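Local coordinates for lovastatin nonaketide synthase, polyketide synthase component (Aspergillus terreus, PDB 7CPX), which builds the nonaketide dihydromonacolin L from malonyl-CoA, NADPH and S-adenosylmethionine, acting with its partner LovC in lovastatin biosynthesis, at residues V40-P45 / P68-Q74; T133-V139 / L210-T216; L1287-W1293 / H1424-L1429; T1459-G1463 / K1811-A1815. The protein carries 2 engineered substitutions. One frame throughout, in Å; residues are numbered along the deposited sequence.

Interaction 1: residues V40-P45 / P68-Q74; sequences VQSRIP and PYAYVLQ
A short antiparallel beta pairing joins residues 40-45 to 68-74 within the ketosynthase, where two brief strands, 42-43 and 69-70, are the regular part of two otherwise irregular loops. S42 and A70 form a hydrogen-bonded pair (CA-CA 5.8 Å): S42 N donates to A70 O at 3.0 Å and A70 N to S42 O at 3.1 Å. R43 and Y69 follow as a non-hydrogen-bonded pair with CA atoms 4.4 Å apart, and I44 N to P68 O (3.2 Å) continues the register, suiting P68, which lacks an amide hydrogen.

At the other end Y71 centres an inverse gamma turn (phi/psi -85/80). Its side chain lies about 7 Å from that of H367, a predicted active-site residue. The Y71 ring, chi1 m, takes Q41 CB over its face, 3.5 Å from the centroid, a CH-pi contact, while V40 CB lies 4.0 Å from Y71 CD2. Q41, chi1 p, turns its amide to G230 O. I44, chi1 and chi2 both m, brings CD1 to 3.2 Å from A70 CB and 4.1 Å from V72 CG2; small A70 leaves room for it. R43 lays its guanidinium face on P68, NH1 to CG 3.4 Å, and forms a salt bridge with D52.

Beyond the pair, I44 and A70 pack on F217 of helix 214-222, and the backbone of Y71 bonds to R244 and E246.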
# COMPACT_ATOMS: atom_id res chain seq x y z
N VAL A 40 31.38 21.41 -13.52
CA VAL A 40 30.21 21.86 -12.76
C VAL A 40 29.27 20.70 -12.46
O VAL A 40 28.67 20.64 -11.39
CB VAL A 40 29.49 22.98 -13.53
CG1 VAL A 40 28.16 23.27 -12.89
CG2 VAL A 40 30.35 24.23 -13.56
N GLN A 41 29.13 19.77 -13.40
CA GLN A 41 28.14 18.71 -13.26
C GLN A 41 28.41 17.90 -12.00
O GLN A 41 29.55 17.68 -11.60
CB GLN A 41 28.16 17.80 -14.48
CG GLN A 41 29.37 16.89 -14.57
CD GLN A 41 29.12 15.53 -13.96
OE1 GLN A 41 29.59 15.22 -12.87
NE2 GLN A 41 28.37 14.70 -14.68
N SER A 42 27.33 17.44 -11.37
CA SER A 42 27.42 16.69 -10.14
C SER A 42 26.22 15.75 -10.04
O SER A 42 25.23 15.91 -10.76
CB SER A 42 27.47 17.61 -8.92
OG SER A 42 26.31 18.42 -8.84
N ARG A 43 26.33 14.78 -9.14
CA ARG A 43 25.22 13.87 -8.89
C ARG A 43 24.00 14.66 -8.45
O ARG A 43 24.10 15.64 -7.71
CB ARG A 43 25.61 12.86 -7.82
CG ARG A 43 24.80 11.57 -7.83
CD ARG A 43 25.36 10.56 -8.81
NE ARG A 43 24.75 9.25 -8.66
CZ ARG A 43 25.15 8.15 -9.29
NH1 ARG A 43 26.18 8.18 -10.12
NH2 ARG A 43 24.51 7.01 -9.07
N ILE A 44 22.83 14.23 -8.93
CA ILE A 44 21.58 14.90 -8.59
C ILE A 44 21.47 14.97 -7.07
O ILE A 44 21.33 13.93 -6.42
CB ILE A 44 20.36 14.18 -9.18
CG1 ILE A 44 20.55 13.92 -10.68
CG2 ILE A 44 19.11 15.00 -8.95
CD1 ILE A 44 20.86 15.15 -11.49
N PRO A 45 21.54 16.16 -6.46
CA PRO A 45 21.49 16.23 -5.00
C PRO A 45 20.20 15.62 -4.45
O PRO A 45 19.13 15.76 -5.04
CB PRO A 45 21.57 17.73 -4.71
CG PRO A 45 22.17 18.33 -5.92
CD PRO A 45 21.70 17.49 -7.06
N PRO A 68 22.48 9.78 -13.93
CA PRO A 68 22.38 10.25 -12.55
C PRO A 68 23.11 11.55 -12.27
O PRO A 68 23.25 11.92 -11.10
CB PRO A 68 23.01 9.10 -11.76
CG PRO A 68 24.05 8.57 -12.68
CD PRO A 68 23.49 8.71 -14.07
N TYR A 69 23.58 12.25 -13.30
CA TYR A 69 24.29 13.51 -13.14
C TYR A 69 23.56 14.61 -13.87
O TYR A 69 22.72 14.37 -14.75
CB TYR A 69 25.72 13.41 -13.68
CG TYR A 69 26.51 12.22 -13.17
CD1 TYR A 69 27.16 12.27 -11.95
CD2 TYR A 69 26.60 11.06 -13.91
CE1 TYR A 69 27.88 11.19 -11.48
CE2 TYR A 69 27.32 9.97 -13.45
CZ TYR A 69 27.95 10.04 -12.23
OH TYR A 69 28.67 8.96 -11.77
N ALA A 70 23.88 15.85 -13.50
CA ALA A 70 23.31 17.01 -14.15
C ALA A 70 24.07 18.24 -13.70
O ALA A 70 24.69 18.25 -12.63
CB ALA A 70 21.82 17.16 -13.84
N TYR A 71 24.02 19.28 -14.52
CA TYR A 71 24.61 20.58 -14.19
C TYR A 71 23.57 21.34 -13.36
O TYR A 71 22.84 22.20 -13.84
CB TYR A 71 25.01 21.33 -15.45
CG TYR A 71 26.09 20.64 -16.25
CD1 TYR A 71 25.84 19.46 -16.93
CD2 TYR A 71 27.37 21.18 -16.34
CE1 TYR A 71 26.82 18.83 -17.67
CE2 TYR A 71 28.36 20.56 -17.08
CZ TYR A 71 28.08 19.39 -17.74
OH TYR A 71 29.06 18.77 -18.48
N VAL A 72 23.53 21.00 -12.08
CA VAL A 72 22.49 21.46 -11.17
C VAL A 72 22.92 22.77 -10.52
O VAL A 72 24.10 23.01 -10.28
CB VAL A 72 22.19 20.38 -10.10
CG1 VAL A 72 21.07 20.83 -9.18
CG2 VAL A 72 21.83 19.06 -10.77
N LEU A 73 21.94 23.62 -10.24
CA LEU A 73 22.20 24.85 -9.51
C LEU A 73 22.58 24.53 -8.07
O LEU A 73 22.01 23.63 -7.44
CB LEU A 73 20.97 25.76 -9.54
CG LEU A 73 20.49 26.20 -10.92
CD1 LEU A 73 19.24 27.05 -10.80
CD2 LEU A 73 21.57 26.96 -11.65
N GLN A 74 23.54 25.29 -7.54
CA GLN A 74 23.99 25.13 -6.16
C GLN A 74 23.21 26.01 -5.19
O GLN A 74 23.73 26.34 -4.12
CB GLN A 74 25.49 25.43 -6.07
CG GLN A 74 26.38 24.40 -6.75
CD GLN A 74 26.24 24.41 -8.26
OE1 GLN A 74 25.74 25.37 -8.84
NE2 GLN A 74 26.66 23.32 -8.90

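Interaction 2: residues T133-V139 / L210-T216; sequences THDYETV and LILGPMT
Residues 210-216 leave the end of strand 203-209 and run into helix 214-222, alongside the irregular loop 133-139. L210 is extended (phi/psi -133/153), and I211 points away from the loop. L212 then turns its side chain toward it, CD1 lying 3.7 Å from Y136 CD1. The carboxylate of D135 (chi1 m) accepts two successive amides on one oxygen: L212 N to OD2 at 2.8 Å and G213 N to OD2 at 2.9 Å. An aspartate suits this place because it is short, and its carboxylate oxygen can accept both N-H groups. In the thiolase fold, strands 126-131 and 203-209 are parallel neighbours, so these two bonds tie together the loops that follow them, near the ketosynthase active site: T133 lies about 7 Å, side chain to side chain, from the predicted active-site residue H367. G213 is extended (-150/163), CA 3.7 Å from V139 CG2; a CB here would clash with that methyl. P214 points away from the loop as the chain enters the helix. M215, all m, brings CG to 3.4 Å from T138 CG2, and T216 CG2 ends 3.4 Å from D135 OD1, its hydroxyl bonded to E220. H134, at the back of the loop, stacks on H134 of the second subunit.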
# COMPACT_ATOMS: atom_id res chain seq x y z
N THR A 133 10.57 21.70 -19.12
CA THR A 133 10.82 20.61 -18.19
C THR A 133 10.18 20.88 -16.83
O THR A 133 10.86 20.82 -15.80
CB THR A 133 12.32 20.38 -18.03
OG1 THR A 133 12.99 20.74 -19.25
CG2 THR A 133 12.58 18.92 -17.74
N HIS A 134 8.89 21.17 -16.82
CA HIS A 134 8.03 21.61 -15.73
C HIS A 134 7.86 20.46 -14.74
O HIS A 134 6.77 19.90 -14.60
CB HIS A 134 6.67 22.06 -16.26
CG HIS A 134 5.97 21.03 -17.09
ND1 HIS A 134 5.56 19.81 -16.58
CD2 HIS A 134 5.61 21.02 -18.40
CE1 HIS A 134 4.97 19.11 -17.53
NE2 HIS A 134 4.99 19.82 -18.65
N ASP A 135 8.95 20.11 -14.05
CA ASP A 135 8.87 19.09 -13.01
C ASP A 135 7.85 19.47 -11.96
O ASP A 135 7.03 18.65 -11.54
CB ASP A 135 10.25 18.89 -12.39
CG ASP A 135 11.26 18.33 -13.37
OD1 ASP A 135 10.89 18.12 -14.54
OD2 ASP A 135 12.42 18.11 -12.97
N TYR A 136 7.88 20.72 -11.51
CA TYR A 136 6.73 21.27 -10.80
C TYR A 136 5.54 21.31 -11.75
O TYR A 136 5.69 21.50 -12.96
CB TYR A 136 7.04 22.66 -10.26
CG TYR A 136 6.94 22.78 -8.75
CD1 TYR A 136 7.89 22.20 -7.93
CD2 TYR A 136 5.91 23.49 -8.16
CE1 TYR A 136 7.81 22.32 -6.56
CE2 TYR A 136 5.82 23.61 -6.79
CZ TYR A 136 6.78 23.02 -5.99
OH TYR A 136 6.69 23.14 -4.62
N GLU A 137 4.35 21.13 -11.19
CA GLU A 137 3.06 20.71 -11.72
C GLU A 137 3.00 19.20 -11.82
O GLU A 137 1.94 18.65 -12.14
CB GLU A 137 2.74 21.32 -13.10
CG GLU A 137 1.34 21.03 -13.62
CD GLU A 137 1.02 21.80 -14.89
OE1 GLU A 137 1.91 22.52 -15.39
OE2 GLU A 137 -0.12 21.69 -15.38
N THR A 138 4.10 18.49 -11.54
CA THR A 138 4.09 17.05 -11.36
C THR A 138 4.56 16.66 -9.96
O THR A 138 3.86 15.92 -9.27
CB THR A 138 4.99 16.38 -12.41
OG1 THR A 138 4.58 16.79 -13.72
CG2 THR A 138 4.89 14.87 -12.30
N VAL A 139 5.71 17.17 -9.53
CA VAL A 139 6.18 16.92 -8.17
C VAL A 139 5.17 17.47 -7.17
O VAL A 139 4.74 16.77 -6.24
CB VAL A 139 7.57 17.54 -7.96
CG1 VAL A 139 7.91 17.59 -6.49
CG2 VAL A 139 8.61 16.76 -8.73
N LEU A 210 14.62 23.27 -14.88
CA LEU A 210 15.00 22.91 -13.53
C LEU A 210 14.83 21.42 -13.32
O LEU A 210 14.00 20.77 -13.97
CB LEU A 210 14.16 23.68 -12.50
CG LEU A 210 14.39 25.19 -12.48
CD1 LEU A 210 13.50 25.84 -11.46
CD2 LEU A 210 15.85 25.52 -12.20
N ILE A 211 15.62 20.88 -12.40
CA ILE A 211 15.61 19.46 -12.08
C ILE A 211 14.99 19.29 -10.70
O ILE A 211 15.68 19.34 -9.68
CB ILE A 211 17.04 18.88 -12.13
CG1 ILE A 211 17.50 18.79 -13.59
CG2 ILE A 211 17.08 17.53 -11.47
CD1 ILE A 211 18.99 18.75 -13.75
N LEU A 212 13.67 19.10 -10.68
CA LEU A 212 12.93 18.94 -9.44
C LEU A 212 12.33 17.55 -9.28
O LEU A 212 11.95 17.19 -8.16
CB LEU A 212 11.80 19.97 -9.36
CG LEU A 212 12.17 21.39 -9.79
CD1 LEU A 212 10.92 22.22 -10.03
CD2 LEU A 212 13.04 22.05 -8.74
N GLY A 213 12.25 16.78 -10.35
CA GLY A 213 11.70 15.45 -10.29
C GLY A 213 12.32 14.53 -11.32
O GLY A 213 12.95 14.97 -12.28
N PRO A 214 12.16 13.22 -11.12
CA PRO A 214 12.74 12.26 -12.07
C PRO A 214 11.95 12.13 -13.36
O PRO A 214 12.44 11.47 -14.29
CB PRO A 214 12.72 10.95 -11.28
CG PRO A 214 11.54 11.09 -10.38
CD PRO A 214 11.45 12.55 -10.02
N MET A 215 10.76 12.72 -13.44
CA MET A 215 9.91 12.58 -14.62
C MET A 215 10.70 12.81 -15.90
O MET A 215 10.75 11.94 -16.79
CB MET A 215 8.74 13.56 -14.55
CG MET A 215 7.97 13.68 -13.24
SD MET A 215 7.04 12.20 -12.80
CE MET A 215 5.87 12.10 -14.15
N THR A 216 11.32 13.98 -16.01
CA THR A 216 12.07 14.30 -17.22
C THR A 216 13.22 13.33 -17.44
O THR A 216 13.47 12.89 -18.56
CB THR A 216 12.60 15.74 -17.15
OG1 THR A 216 13.27 16.14 -18.36
CG2 THR A 216 13.34 16.10 -15.84

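Interaction 3: residues L1287-W1293 / H1424-L1429; sequences LDNPEYW and HYAREL
The ring of Y1425, projecting from helix 1420-1436 with chi1 m, fills the middle of this contact between two parts of loop 1287-1293. L1287 CB lies 3.6 Å from Y1425 CD1, and L1287 O is over one face of the ring; over the opposite face comes Y1292 CB, 3.9 Å from the centroid in a CH-pi contact. The nearest CA pairs are L1287 with Y1425 (6.0 Å) and Y1292 with H1424 (6.7 Å).

Outward from there an aromatic cluster forms. The Y1292 ring, chi1 m, turns its edge toward the face of Y1425 in an offset edge-to-face pair (centroids 5.8 Å, planes at 84°). H1424 CB sits over the Y1292 face, 3.2 Å from its centroid, and the two rings run nearly parallel, planes at 10°, but slid apart with little overlap.

The polar edge lies at the phenol of Y1425, whose OH donates to N1289 O at 2.9 Å: a tyrosine is long enough to fill the apolar gap and still reach the loop backbone. N1289 makes an Asx turn, OD1 accepting E1291 N at 2.8 Å.

The loop, continuing from edge strand 1286-1287, packs against helix 1420-1436 of the Rossmann-like methyltransferase: L1287 pairs with strand 1600-1602, W1293 makes a cation-pi contact with R1605, and L1429 and A1426 face strands 1614-1618 and 1542-1547.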
# COMPACT_ATOMS: atom_id res chain seq x y z
N LEU A 1287 -22.67 -68.83 -30.52
CA LEU A 1287 -22.79 -67.98 -29.34
C LEU A 1287 -23.95 -68.48 -28.49
O LEU A 1287 -25.12 -68.24 -28.82
CB LEU A 1287 -23.00 -66.52 -29.74
CG LEU A 1287 -21.89 -65.81 -30.53
CD1 LEU A 1287 -20.53 -66.06 -29.92
CD2 LEU A 1287 -21.90 -66.21 -32.00
N ASP A 1288 -23.64 -69.18 -27.41
CA ASP A 1288 -24.64 -69.89 -26.61
C ASP A 1288 -24.46 -69.59 -25.13
O ASP A 1288 -24.48 -70.50 -24.29
CB ASP A 1288 -24.56 -71.39 -26.87
CG ASP A 1288 -25.77 -72.14 -26.34
OD1 ASP A 1288 -26.72 -71.48 -25.88
OD2 ASP A 1288 -25.76 -73.39 -26.38
N ASN A 1289 -24.27 -68.33 -24.79
CA ASN A 1289 -24.16 -67.95 -23.39
C ASN A 1289 -25.51 -68.15 -22.69
O ASN A 1289 -26.52 -67.61 -23.15
CB ASN A 1289 -23.72 -66.49 -23.26
CG ASN A 1289 -23.45 -66.07 -21.83
OD1 ASN A 1289 -23.99 -66.66 -20.89
ND2 ASN A 1289 -22.62 -65.05 -21.66
N PRO A 1290 -25.56 -68.91 -21.60
CA PRO A 1290 -26.84 -69.07 -20.89
C PRO A 1290 -27.44 -67.76 -20.41
O PRO A 1290 -28.66 -67.61 -20.40
CB PRO A 1290 -26.49 -69.99 -19.72
CG PRO A 1290 -25.28 -70.73 -20.16
CD PRO A 1290 -24.51 -69.76 -21.01
N GLU A 1291 -26.60 -66.80 -20.02
CA GLU A 1291 -27.11 -65.51 -19.56
C GLU A 1291 -27.90 -64.80 -20.64
O GLU A 1291 -28.74 -63.95 -20.32
CB GLU A 1291 -25.95 -64.62 -19.10
CG GLU A 1291 -26.36 -63.22 -18.68
CD GLU A 1291 -25.20 -62.41 -18.16
OE1 GLU A 1291 -24.07 -62.95 -18.10
OE2 GLU A 1291 -25.41 -61.23 -17.80
N TYR A 1292 -27.66 -65.12 -21.91
CA TYR A 1292 -28.33 -64.48 -23.03
C TYR A 1292 -29.31 -65.42 -23.74
O TYR A 1292 -29.59 -65.24 -24.93
CB TYR A 1292 -27.30 -63.94 -24.02
CG TYR A 1292 -26.28 -63.03 -23.38
CD1 TYR A 1292 -26.66 -62.08 -22.44
CD2 TYR A 1292 -24.93 -63.12 -23.70
CE1 TYR A 1292 -25.73 -61.25 -21.85
CE2 TYR A 1292 -23.99 -62.30 -23.12
CZ TYR A 1292 -24.40 -61.36 -22.19
OH TYR A 1292 -23.47 -60.53 -21.60
N TRP A 1293 -29.81 -66.42 -23.03
CA TRP A 1293 -30.89 -67.25 -23.56
C TRP A 1293 -32.22 -66.51 -23.43
O TRP A 1293 -32.35 -65.52 -22.71
CB TRP A 1293 -30.96 -68.58 -22.82
CG TRP A 1293 -29.88 -69.55 -23.18
CD1 TRP A 1293 -28.98 -69.43 -24.20
CD2 TRP A 1293 -29.58 -70.78 -22.53
NE1 TRP A 1293 -28.14 -70.52 -24.22
CE2 TRP A 1293 -28.48 -71.36 -23.20
CE3 TRP A 1293 -30.12 -71.46 -21.43
CZ2 TRP A 1293 -27.93 -72.58 -22.82
CZ3 TRP A 1293 -29.57 -72.66 -21.05
CH2 TRP A 1293 -28.48 -73.21 -21.74
N HIS A 1424 -26.48 -58.95 -27.27
CA HIS A 1424 -25.46 -59.43 -26.34
C HIS A 1424 -24.52 -60.41 -27.04
O HIS A 1424 -23.29 -60.34 -26.87
CB HIS A 1424 -26.11 -60.08 -25.13
CG HIS A 1424 -26.83 -59.13 -24.23
ND1 HIS A 1424 -26.17 -58.29 -23.36
CD2 HIS A 1424 -28.15 -58.88 -24.07
CE1 HIS A 1424 -27.06 -57.57 -22.70
NE2 HIS A 1424 -28.27 -57.91 -23.11
N TYR A 1425 -25.08 -61.33 -27.81
CA TYR A 1425 -24.25 -62.26 -28.58
C TYR A 1425 -23.40 -61.52 -29.60
O TYR A 1425 -22.26 -61.91 -29.87
CB TYR A 1425 -25.13 -63.30 -29.28
CG TYR A 1425 -25.73 -64.34 -28.37
CD1 TYR A 1425 -25.02 -64.84 -27.28
CD2 TYR A 1425 -27.01 -64.83 -28.59
CE1 TYR A 1425 -25.56 -65.79 -26.45
CE2 TYR A 1425 -27.56 -65.78 -27.76
CZ TYR A 1425 -26.83 -66.26 -26.69
OH TYR A 1425 -27.37 -67.21 -25.85
N ALA A 1426 -23.94 -60.45 -30.19
CA ALA A 1426 -23.15 -59.63 -31.10
C ALA A 1426 -21.97 -59.00 -30.38
O ALA A 1426 -20.85 -58.97 -30.91
CB ALA A 1426 -24.02 -58.55 -31.74
N ARG A 1427 -22.19 -58.49 -29.17
CA ARG A 1427 -21.08 -57.95 -28.39
C ARG A 1427 -20.05 -59.03 -28.10
O ARG A 1427 -18.84 -58.79 -28.20
CB ARG A 1427 -21.57 -57.34 -27.08
CG ARG A 1427 -20.44 -56.66 -26.30
CD ARG A 1427 -20.75 -56.46 -24.83
NE ARG A 1427 -22.05 -55.84 -24.59
CZ ARG A 1427 -23.13 -56.48 -24.16
NH1 ARG A 1427 -23.12 -57.78 -23.92
NH2 ARG A 1427 -24.25 -55.79 -23.96
N GLU A 1428 -20.50 -60.23 -27.73
CA GLU A 1428 -19.56 -61.31 -27.45
C GLU A 1428 -18.73 -61.65 -28.68
O GLU A 1428 -17.51 -61.82 -28.60
CB GLU A 1428 -20.33 -62.55 -26.96
CG GLU A 1428 -21.03 -62.36 -25.63
CD GLU A 1428 -20.07 -62.27 -24.47
OE1 GLU A 1428 -18.85 -62.38 -24.69
OE2 GLU A 1428 -20.54 -62.09 -23.32
N LEU A 1429 -19.39 -61.75 -29.84
CA LEU A 1429 -18.70 -62.09 -31.07
C LEU A 1429 -17.69 -61.01 -31.45
O LEU A 1429 -16.56 -61.30 -31.83
CB LEU A 1429 -19.72 -62.29 -32.19
CG LEU A 1429 -19.17 -62.56 -33.60
CD1 LEU A 1429 -18.42 -63.88 -33.63
CD2 LEU A 1429 -20.31 -62.56 -34.60

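Interaction 4: residues T1459-G1463 / K1811-A1815; sequences TPQLG and KRDLA
T1459, in the loop between helix 1451-1457 and strand 1464-1469, turns its hydroxyl back to V1456 O in a hydrogen bond. P1460 comes next in an extended conformation (phi/psi -69/120), and its carbonyl O lies 3.5 Å from K1811 NZ. Q1461 carries the contact. Its backbone is left-handed (63/57), which turns the carbonyl toward the second segment, and there K1811 NZ donates to Q1461 O at 2.6 Å; a lysine has the length and charge to span the gap, with CA atoms of Q1461 and K1811 6.8 Å apart. K1811 reaches it with chi1 m and chi3 m and a chi2 of -136°. The Q1461 side chain, chi1 m and chi2 t, extends over the backbone of R1812 toward L1814, Q1461 CD lying 3.7 Å from L1814 CG. L1462 turns away, and G1463 adds nothing across the gap.

In the facing segment, D1813 centres an inverse gamma turn and stands at the N-cap of helix 1814-1822, OD1 accepting A1815 N in a weak bond at 3.5 Å.

The contact is a small surface bridge between domains. On the methyltransferase side, L1462 packs on A1434 of helix 1420-1436 and G1463 pairs with M1440. K1811 ends strand 1804-1811, next to strand 1275-1280, in a sheet probably of the structural subdomain that accompanies the ketoreductase; R1812 bonds to I2405 O, and Q1461 and K1811 both touch N2426.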
# COMPACT_ATOMS: atom_id res chain seq x y z
N THR A 1459 -17.67 -53.28 -25.12
CA THR A 1459 -16.75 -54.29 -24.62
C THR A 1459 -15.52 -53.60 -24.03
O THR A 1459 -14.93 -52.73 -24.69
CB THR A 1459 -16.33 -55.24 -25.74
OG1 THR A 1459 -17.50 -55.81 -26.34
CG2 THR A 1459 -15.45 -56.36 -25.19
N PRO A 1460 -15.10 -53.95 -22.82
CA PRO A 1460 -13.97 -53.23 -22.20
C PRO A 1460 -12.66 -53.54 -22.92
O PRO A 1460 -12.24 -54.70 -22.99
CB PRO A 1460 -13.97 -53.76 -20.76
CG PRO A 1460 -14.58 -55.11 -20.86
CD PRO A 1460 -15.61 -55.02 -21.95
N GLN A 1461 -12.03 -52.50 -23.45
CA GLN A 1461 -10.69 -52.60 -24.02
C GLN A 1461 -10.66 -53.54 -25.22
O GLN A 1461 -9.92 -54.53 -25.25
CB GLN A 1461 -9.68 -53.06 -22.95
CG GLN A 1461 -9.75 -52.28 -21.65
CD GLN A 1461 -9.19 -53.07 -20.48
OE1 GLN A 1461 -8.17 -53.75 -20.61
NE2 GLN A 1461 -9.87 -53.00 -19.34
N LEU A 1462 -11.48 -53.24 -26.22
CA LEU A 1462 -11.46 -53.98 -27.47
C LEU A 1462 -10.59 -53.25 -28.49
O LEU A 1462 -10.54 -52.02 -28.52
CB LEU A 1462 -12.87 -54.19 -28.02
CG LEU A 1462 -13.52 -53.09 -28.85
CD1 LEU A 1462 -13.20 -53.25 -30.33
CD2 LEU A 1462 -15.03 -53.09 -28.64
N GLY A 1463 -9.90 -54.03 -29.32
CA GLY A 1463 -8.88 -53.50 -30.20
C GLY A 1463 -9.38 -52.89 -31.49
O GLY A 1463 -9.28 -53.52 -32.56
N LYS A 1811 -3.69 -56.33 -22.41
CA LYS A 1811 -4.70 -55.29 -22.30
C LYS A 1811 -4.53 -54.55 -20.98
O LYS A 1811 -4.41 -55.18 -19.92
CB LYS A 1811 -6.11 -55.88 -22.41
CG LYS A 1811 -6.35 -56.61 -23.72
CD LYS A 1811 -7.69 -56.28 -24.35
CE LYS A 1811 -8.83 -57.03 -23.70
NZ LYS A 1811 -10.06 -56.98 -24.53
N ARG A 1812 -4.53 -53.22 -21.05
CA ARG A 1812 -4.32 -52.41 -19.87
C ARG A 1812 -5.29 -52.82 -18.77
O ARG A 1812 -6.51 -52.67 -18.92
CB ARG A 1812 -4.50 -50.93 -20.20
CG ARG A 1812 -3.63 -50.42 -21.35
CD ARG A 1812 -2.15 -50.53 -21.03
NE ARG A 1812 -1.33 -49.89 -22.04
CZ ARG A 1812 -0.01 -49.93 -22.07
NH1 ARG A 1812 0.68 -50.58 -21.14
NH2 ARG A 1812 0.64 -49.31 -23.05
N ASP A 1813 -4.75 -53.33 -17.67
CA ASP A 1813 -5.58 -53.76 -16.54
C ASP A 1813 -6.06 -52.50 -15.83
O ASP A 1813 -5.47 -52.00 -14.87
CB ASP A 1813 -4.79 -54.67 -15.60
CG ASP A 1813 -5.65 -55.24 -14.49
OD1 ASP A 1813 -6.86 -54.97 -14.47
OD2 ASP A 1813 -5.10 -55.96 -13.63
N LEU A 1814 -7.18 -51.97 -16.33
CA LEU A 1814 -7.68 -50.69 -15.87
C LEU A 1814 -7.93 -50.67 -14.37
O LEU A 1814 -7.90 -49.60 -13.76
CB LEU A 1814 -8.96 -50.32 -16.62
CG LEU A 1814 -8.81 -50.17 -18.14
CD1 LEU A 1814 -10.13 -49.80 -18.77
CD2 LEU A 1814 -7.74 -49.15 -18.49
N ALA A 1815 -8.18 -51.83 -13.75
CA ALA A 1815 -8.36 -51.86 -12.31
C ALA A 1815 -7.09 -51.40 -11.59
O ALA A 1815 -7.11 -50.42 -10.84
CB ALA A 1815 -8.75 -53.27 -11.86

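Along the chain the four contacts follow one another in series, none nesting in or crossing another. Interaction 1 closes a 22-residue loop and interaction 2 a 70-residue span, both in the ketosynthase; they touch where A70 CB meets I211 CD1 at 3.2 Å, so the two-stranded sheet packs on the loop leading into helix 214-222. About 74 Å from interaction 2 at the nearest atoms, interaction 3 closes 130 residues, fixing a strand-following loop to the methyltransferase helix 1420-1436. Interaction 4 closes the longest span, 347 residues, tying the methyltransferase to the sheet holding strand 1804-1811. Interactions 3 and 4 meet at R1427 CG and T1459 OG1, 3.1 Å apart.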